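Local coordinates for phosphoribosyl-AMP cyclohydrolase (Medicago truncatula, PDB 7BGN), which catalyses, as a bifunctional enzyme of histidine biosynthesis, probably both the pyrophosphohydrolysis of phosphoribosyl-ATP and the ring-opening hydrolysis of phosphoribosyl-AMP, at the adenosine monophosphate site and the zinc ion site. Residues are numbered along the deposited sequence; one frame, centred on the assembly and turned at random. Chains: chain A/B, Phosphoribosyl-AMP cyclohydrolase.

Site 1: the adenosine monophosphate site. Residues chain A 131, 134, 138, 150-152, 195; chain B 215, 218-219. With AMP (adenosine monophosphate), chain C.
With CG anti to its backbone N (chi1 164°), A:Tyr195 leaves helix 183-203 so that its ring lies flat against one face of the adenine, whereas A:Arg138, bent at chi2 and chi3, folds back from helix 127-142 to bring NH1 to the phosphate. The A:Tyr195 ring is stacked 3.6 Å, centroid to centroid, from the imidazole half of the AMP base, the planes nearly parallel. Its OH, at the ring edge, is hydrogen-bonded to A:Thr152 OG1 (2.5 Å), which probably helps hold the ring's orientation and ties base recognition to phosphate recognition. A:Thr152 OG1 donates to AMP phosphate oxygen O2P (2.6 Å); the backbone N of A:Thr152 and A:Ser150 OG also donate to O2P, so at least three donors converge on it. At the start of helix 151-156, A:Trp151 N donates to AMP O3P (3.2 Å), and the helix end would probably help offset the phosphate charge. A:Arg138 NH1 makes a salt bridge to O1P. The extended arm of B:Arg218 lays CD over adenine C2 (3.5 Å) on the face opposite A:Tyr195, and its guanidinium turns an edge to C2, NH1 being 3.2 Å from N1; B:Phe219 turns its ring edge to the ribose 2'-hydroxyl. An alanine in place of A:Tyr195 would probably loosen the adenine and the A:Thr152 hydroxyl by removing both stack and phenol bond. AMP matches the adenylate portion of phosphoribosyl-AMP, so this intersubunit pocket probably binds the nucleotide of the phosphoribosyl-ATP pyrophosphohydrolase reaction.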
ATOM      1  N   LEU A 131       1.868   2.633 -11.853  1.00 50.33           N
ATOM      2  CA  LEU A 131       2.393   3.697 -12.705  1.00 41.34           C
ATOM      3  C   LEU A 131       3.920   3.701 -12.725  1.00 43.44           C
ATOM      4  O   LEU A 131       4.529   3.957 -13.772  1.00 48.03           O
ATOM      5  CB  LEU A 131       1.859   5.053 -12.247  1.00 31.37           C
ATOM      6  CG  LEU A 131       2.522   6.276 -12.891  1.00 31.42           C
ATOM      7  CD1 LEU A 131       2.317   6.293 -14.398  1.00 28.43           C
ATOM      8  CD2 LEU A 131       2.019   7.563 -12.254  1.00 36.27           C
ATOM      9  N   THR A 134       4.809   1.056 -15.135  1.00 43.74           N
ATOM     10  CA  THR A 134       4.628   1.483 -16.520  1.00 44.03           C
ATOM     11  C   THR A 134       5.798   2.342 -16.976  1.00 47.86           C
ATOM     12  O   THR A 134       6.392   2.098 -18.033  1.00 54.31           O
ATOM     13  CB  THR A 134       3.319   2.253 -16.667  1.00 38.57           C
ATOM     14  OG1 THR A 134       2.222   1.394 -16.348  1.00 48.59           O
ATOM     15  CG2 THR A 134       3.152   2.742 -18.089  1.00 38.86           C
ATOM     16  N   ARG A 138       8.585   1.839 -20.187  1.00 53.78           N
ATOM     17  CA  ARG A 138       8.976   2.787 -21.224  1.00 49.11           C
ATOM     18  C   ARG A 138      10.483   3.003 -21.231  1.00 53.91           C
ATOM     19  O   ARG A 138      11.089   3.140 -22.299  1.00 61.71           O
ATOM     20  CB  ARG A 138       8.254   4.117 -21.013  1.00 46.88           C
ATOM     21  CG  ARG A 138       6.764   3.976 -20.992  1.00 45.99           C
ATOM     22  CD  ARG A 138       6.293   3.371 -22.282  1.00 53.41           C
ATOM     23  NE  ARG A 138       5.169   2.475 -22.049  1.00 58.66           N
ATOM     24  CZ  ARG A 138       3.909   2.871 -22.027  1.00 56.76           C
ATOM     25  NH1 ARG A 138       3.620   4.139 -22.224  1.00 57.98           N
ATOM     26  NH2 ARG A 138       2.940   1.995 -21.805  1.00 59.03           N
ATOM     27  N   SER A 150       5.630   7.686 -27.392  1.00 79.22           N
ATOM     28  CA  SER A 150       5.206   7.717 -26.001  1.00 59.97           C
ATOM     29  C   SER A 150       5.680   8.989 -25.315  1.00 65.73           C
ATOM     30  O   SER A 150       6.801   9.453 -25.549  1.00 74.12           O
ATOM     31  CB  SER A 150       5.743   6.491 -25.257  1.00 51.58           C
ATOM     32  OG  SER A 150       5.984   6.781 -23.895  1.00 51.57           O
ATOM     33  N   TRP A 151       4.828   9.533 -24.442  1.00 55.65           N
ATOM     34  CA  TRP A 151       5.199  10.739 -23.714  1.00 55.01           C
ATOM     35  C   TRP A 151       6.247  10.442 -22.662  1.00 55.54           C
ATOM     36  O   TRP A 151       7.140  11.266 -22.431  1.00 61.19           O
ATOM     37  CB  TRP A 151       3.960  11.390 -23.101  1.00 58.26           C
ATOM     38  CG  TRP A 151       4.233  12.573 -22.210  1.00 64.70           C
ATOM     39  CD1 TRP A 151       3.949  12.672 -20.876  1.00 70.15           C
ATOM     40  CD2 TRP A 151       4.905  13.790 -22.564  1.00 67.35           C
ATOM     41  NE1 TRP A 151       4.354  13.892 -20.390  1.00 69.75           N
ATOM     42  CE2 TRP A 151       4.951  14.595 -21.402  1.00 65.32           C
ATOM     43  CE3 TRP A 151       5.454  14.287 -23.751  1.00 71.33           C
ATOM     44  CZ2 TRP A 151       5.527  15.866 -21.392  1.00 60.50           C
ATOM     45  CZ3 TRP A 151       6.029  15.554 -23.739  1.00 69.41           C
ATOM     46  CH2 TRP A 151       6.062  16.326 -22.566  1.00 62.96           C
ATOM     47  N   THR A 152       6.185   9.256 -22.053  1.00 50.54           N
ATOM     48  CA  THR A 152       7.211   8.880 -21.091  1.00 47.02           C
ATOM     49  C   THR A 152       8.552   8.703 -21.782  1.00 50.25           C
ATOM     50  O   THR A 152       9.582   9.161 -21.275  1.00 53.86           O
ATOM     51  CB  THR A 152       6.815   7.604 -20.363  1.00 43.13           C
ATOM     52  OG1 THR A 152       5.516   7.788 -19.789  1.00 42.51           O
ATOM     53  CG2 THR A 152       7.817   7.300 -19.256  1.00 32.85           C
ATOM     54  N   TYR A 195       3.669  12.428 -11.528  1.00 47.10           N
ATOM     55  CA  TYR A 195       4.015  11.640 -12.706  1.00 43.27           C
ATOM     56  C   TYR A 195       5.384  12.034 -13.254  1.00 48.87           C
ATOM     57  O   TYR A 195       6.235  11.172 -13.510  1.00 51.51           O
ATOM     58  CB  TYR A 195       2.937  11.780 -13.785  1.00 37.19           C
ATOM     59  CG  TYR A 195       3.426  11.318 -15.128  1.00 31.02           C
ATOM     60  CD1 TYR A 195       3.576   9.975 -15.393  1.00 32.30           C
ATOM     61  CD2 TYR A 195       3.780  12.229 -16.120  1.00 35.64           C
ATOM     62  CE1 TYR A 195       4.049   9.543 -16.613  1.00 40.49           C
ATOM     63  CE2 TYR A 195       4.254  11.804 -17.352  1.00 33.30           C
ATOM     64  CZ  TYR A 195       4.385  10.459 -17.586  1.00 37.49           C
ATOM     65  OH  TYR A 195       4.850  10.000 -18.792  1.00 45.65           O
TER
ATOM     66  N   LEU B 215      -4.274   9.655 -10.842  1.00 34.67           N
ATOM     67  CA  LEU B 215      -3.259   8.938 -11.608  1.00 32.33           C
ATOM     68  C   LEU B 215      -3.841   7.686 -12.239  1.00 36.23           C
ATOM     69  O   LEU B 215      -3.685   7.454 -13.446  1.00 37.03           O
ATOM     70  CB  LEU B 215      -2.089   8.566 -10.702  1.00 28.96           C
ATOM     71  CG  LEU B 215      -1.175   9.737 -10.355  1.00 29.91           C
ATOM     72  CD1 LEU B 215      -0.031   9.276  -9.482  1.00 25.47           C
ATOM     73  CD2 LEU B 215      -0.669  10.432 -11.637  1.00 19.69           C
ATOM     74  N   ARG B 218      -5.848   8.206 -15.218  1.00 44.48           N
ATOM     75  CA  ARG B 218      -5.137   8.604 -16.429  1.00 43.39           C
ATOM     76  C   ARG B 218      -4.434   7.441 -17.114  1.00 48.75           C
ATOM     77  O   ARG B 218      -3.658   7.662 -18.045  1.00 50.69           O
ATOM     78  CB  ARG B 218      -4.107   9.687 -16.117  1.00 36.48           C
ATOM     79  CG  ARG B 218      -4.698  10.980 -15.621  1.00 37.05           C
ATOM     80  CD  ARG B 218      -3.616  12.018 -15.342  1.00 33.61           C
ATOM     81  NE  ARG B 218      -4.178  13.184 -14.671  1.00 37.25           N
ATOM     82  CZ  ARG B 218      -3.445  14.166 -14.156  1.00 44.95           C
ATOM     83  NH1 ARG B 218      -2.120  14.125 -14.246  1.00 44.25           N
ATOM     84  NH2 ARG B 218      -4.043  15.189 -13.542  1.00 47.11           N
ATOM     85  N   PHE B 219      -4.697   6.217 -16.692  1.00 53.24           N
ATOM     86  CA  PHE B 219      -4.120   5.056 -17.338  1.00 48.37           C
ATOM     87  C   PHE B 219      -4.752   4.897 -18.717  1.00 42.97           C
ATOM     88  O   PHE B 219      -4.669   3.836 -19.332  1.00 52.43           O
ATOM     89  CB  PHE B 219      -4.332   3.801 -16.484  1.00 55.81           C
ATOM     90  CG  PHE B 219      -3.584   3.816 -15.163  1.00 58.19           C
ATOM     91  CD1 PHE B 219      -2.597   4.757 -14.910  1.00 59.76           C
ATOM     92  CD2 PHE B 219      -3.860   2.867 -14.181  1.00 59.40           C
ATOM     93  CE1 PHE B 219      -1.909   4.771 -13.696  1.00 62.55           C
ATOM     94  CE2 PHE B 219      -3.174   2.869 -12.966  1.00 58.57           C
ATOM     95  CZ  PHE B 219      -2.198   3.823 -12.723  1.00 59.33           C
TER
HETATM   96  P   AMP C 303       2.615   7.022 -22.148  1.00 57.98           P
HETATM   97  O1P AMP C 303       2.064   5.907 -23.013  1.00 55.57           O
HETATM   98  O2P AMP C 303       4.069   6.855 -21.755  1.00 62.52           O
HETATM   99  O3P AMP C 303       2.335   8.396 -22.737  1.00 53.81           O
HETATM  100  O5' AMP C 303       1.788   6.981 -20.780  1.00 62.21           O
HETATM  101  C5' AMP C 303       1.784   5.842 -19.924  1.00 57.59           C
HETATM  102  C4' AMP C 303       1.122   6.171 -18.606  1.00 56.57           C
HETATM  103  O4' AMP C 303       1.773   7.324 -18.030  1.00 54.70           O
HETATM  104  C3' AMP C 303      -0.341   6.579 -18.681  1.00 63.61           C
HETATM  105  O3' AMP C 303      -1.226   5.475 -18.765  1.00 76.21           O
HETATM  106  C2' AMP C 303      -0.527   7.436 -17.432  1.00 56.93           C
HETATM  107  O2' AMP C 303      -0.751   6.635 -16.282  1.00 53.50           O
HETATM  108  C1' AMP C 303       0.845   8.088 -17.293  1.00 54.00           C
HETATM  109  N9  AMP C 303       0.859   9.448 -17.846  1.00 51.85           N
HETATM  110  C8  AMP C 303       1.233   9.812 -19.116  1.00 54.01           C
HETATM  111  N7  AMP C 303       1.153  11.100 -19.335  1.00 51.87           N
HETATM  112  C5  AMP C 303       0.694  11.618 -18.132  1.00 54.04           C
HETATM  113  C6  AMP C 303       0.401  12.930 -17.724  1.00 56.45           C
HETATM  114  N6  AMP C 303       0.538  13.992 -18.515  1.00 60.58           N
HETATM  115  N1  AMP C 303      -0.044  13.101 -16.454  1.00 49.46           N
HETATM  116  C2  AMP C 303      -0.175  12.025 -15.667  1.00 43.63           C
HETATM  117  N3  AMP C 303       0.069  10.748 -15.942  1.00 51.09           N
HETATM  118  C4  AMP C 303       0.507  10.609 -17.206  1.00 54.19           C

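Site 2: the zinc ion site. Residues chain A 97-99, 104; chain B 81. With ZN (zinc ion), chain D.
Three cysteine sulfurs and a water surround the zinc in a near-tetrahedral shell: B:Cys81 SG at 2.2 Å from ZN, A:Cys97 SG at 2.3 Å, with A:Cys104 SG and water 1 also bound. The angle between the sulfurs of A:Cys97 and A:Cys104 opens to 116°, while that between A:Cys97 SG and the water narrows to 99°. Each sulfur arrives by a different torsion. A:Cys97 holds SG anti to its backbone N (chi1 178°), A:Cys104 holds it anti to the carbonyl carbon, and B:Cys81 turns SG into the tight spot flanked by its own N and carbonyl carbon, reaching over from the other chain. In the second shell, A:Thr99 N donates a nearly straight hydrogen bond to A:Cys97 SG (3.4 Å), which would probably temper the charge on that sulfur. The water is held by A:His98 from two directions: its backbone N lies 3.1 Å from water 1, and its ring ND1 3.0 Å from the same oxygen, which sits at the imidazole edge. A:Thr99 CG2 packs over one face of that ring, toward its rim, and may help set its rotation. Zinc and histidine together are likely to polarise the water, as expected for the hydrolytic centre of a cyclohydrolase. The ligands come from loops, A:Cys104 just before strand 105-108 and B:Cys81 just after strand 76-80, so the metal joins the two chains in the cyclohydrolase-family region.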
ATOM      1  N   CYS A  97       8.849 -14.296  -1.854  1.00 42.64           N
ATOM      2  CA  CYS A  97       8.416 -15.612  -2.313  1.00 43.22           C
ATOM      3  C   CYS A  97       9.599 -16.541  -2.524  1.00 42.43           C
ATOM      4  O   CYS A  97      10.682 -16.126  -2.943  1.00 47.29           O
ATOM      5  CB  CYS A  97       7.627 -15.514  -3.619  1.00 46.43           C
ATOM      6  SG  CYS A  97       7.116 -17.138  -4.274  1.00 56.14           S
ATOM      7  N   HIS A  98       9.363 -17.827  -2.280  1.00 44.16           N
ATOM      8  CA  HIS A  98      10.457 -18.780  -2.371  1.00 49.32           C
ATOM      9  C   HIS A  98      10.921 -18.968  -3.807  1.00 50.59           C
ATOM     10  O   HIS A  98      12.071 -19.357  -4.034  1.00 53.59           O
ATOM     11  CB  HIS A  98      10.023 -20.100  -1.753  1.00 45.88           C
ATOM     12  CG  HIS A  98       9.439 -21.057  -2.735  1.00 56.65           C
ATOM     13  ND1 HIS A  98       8.130 -20.979  -3.155  1.00 60.46           N
ATOM     14  CD2 HIS A  98       9.970 -22.139  -3.352  1.00 62.89           C
ATOM     15  CE1 HIS A  98       7.885 -21.959  -4.006  1.00 63.54           C
ATOM     16  NE2 HIS A  98       8.984 -22.680  -4.140  1.00 62.34           N
ATOM     17  N   THR A  99      10.083 -18.625  -4.779  1.00 52.90           N
ATOM     18  CA  THR A  99      10.520 -18.701  -6.160  1.00 52.77           C
ATOM     19  C   THR A  99      11.474 -17.576  -6.510  1.00 56.45           C
ATOM     20  O   THR A  99      12.151 -17.657  -7.542  1.00 63.53           O
ATOM     21  CB  THR A  99       9.313 -18.663  -7.100  1.00 44.72           C
ATOM     22  OG1 THR A  99       8.666 -17.398  -6.964  1.00 55.55           O
ATOM     23  CG2 THR A  99       8.323 -19.764  -6.806  1.00 45.42           C
ATOM     24  N   CYS A 104       4.376 -12.804  -3.142  1.00 45.03           N
ATOM     25  CA  CYS A 104       3.768 -14.058  -3.559  1.00 39.37           C
ATOM     26  C   CYS A 104       2.588 -13.872  -4.506  1.00 40.56           C
ATOM     27  O   CYS A 104       2.093 -14.863  -5.043  1.00 48.95           O
ATOM     28  CB  CYS A 104       3.321 -14.852  -2.335  1.00 44.56           C
ATOM     29  SG  CYS A 104       4.675 -15.719  -1.477  1.00 57.98           S
TER
ATOM     30  N   CYS B  81       1.191 -17.529  -5.056  1.00 43.08           N
ATOM     31  CA  CYS B  81       1.942 -18.499  -5.847  1.00 45.67           C
ATOM     32  C   CYS B  81       1.386 -19.907  -5.699  1.00 52.08           C
ATOM     33  O   CYS B  81       1.127 -20.588  -6.697  1.00 65.13           O
ATOM     34  CB  CYS B  81       3.405 -18.474  -5.436  1.00 46.49           C
ATOM     35  SG  CYS B  81       3.630 -18.418  -3.659  1.00 52.01           S
TER
HETATM   36 ZN    ZN D 305       5.470 -17.577  -2.743  1.00 54.83          ZN
HETATM   37  O   HOH W   1       6.662 -19.112  -1.369  1.00 23.60           O

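About 28 Å separates the C-alpha centres of site 1 and site 2, and the residues given for them do not overlap. Site 1 draws on the helices of the C-terminal half, site 2 on loops beside the strands of the N-terminal half, matching the two families joined in this bifunctional chain. Both are completed by residues of the partner subunit, the last modelled residues of chain B at site 1 and a cysteine loop at site 2. The dimer therefore appears necessary to complete each site; in the copies given, the separation suggests that phosphoribosyl-AMP made at one centre would probably have to move to the other.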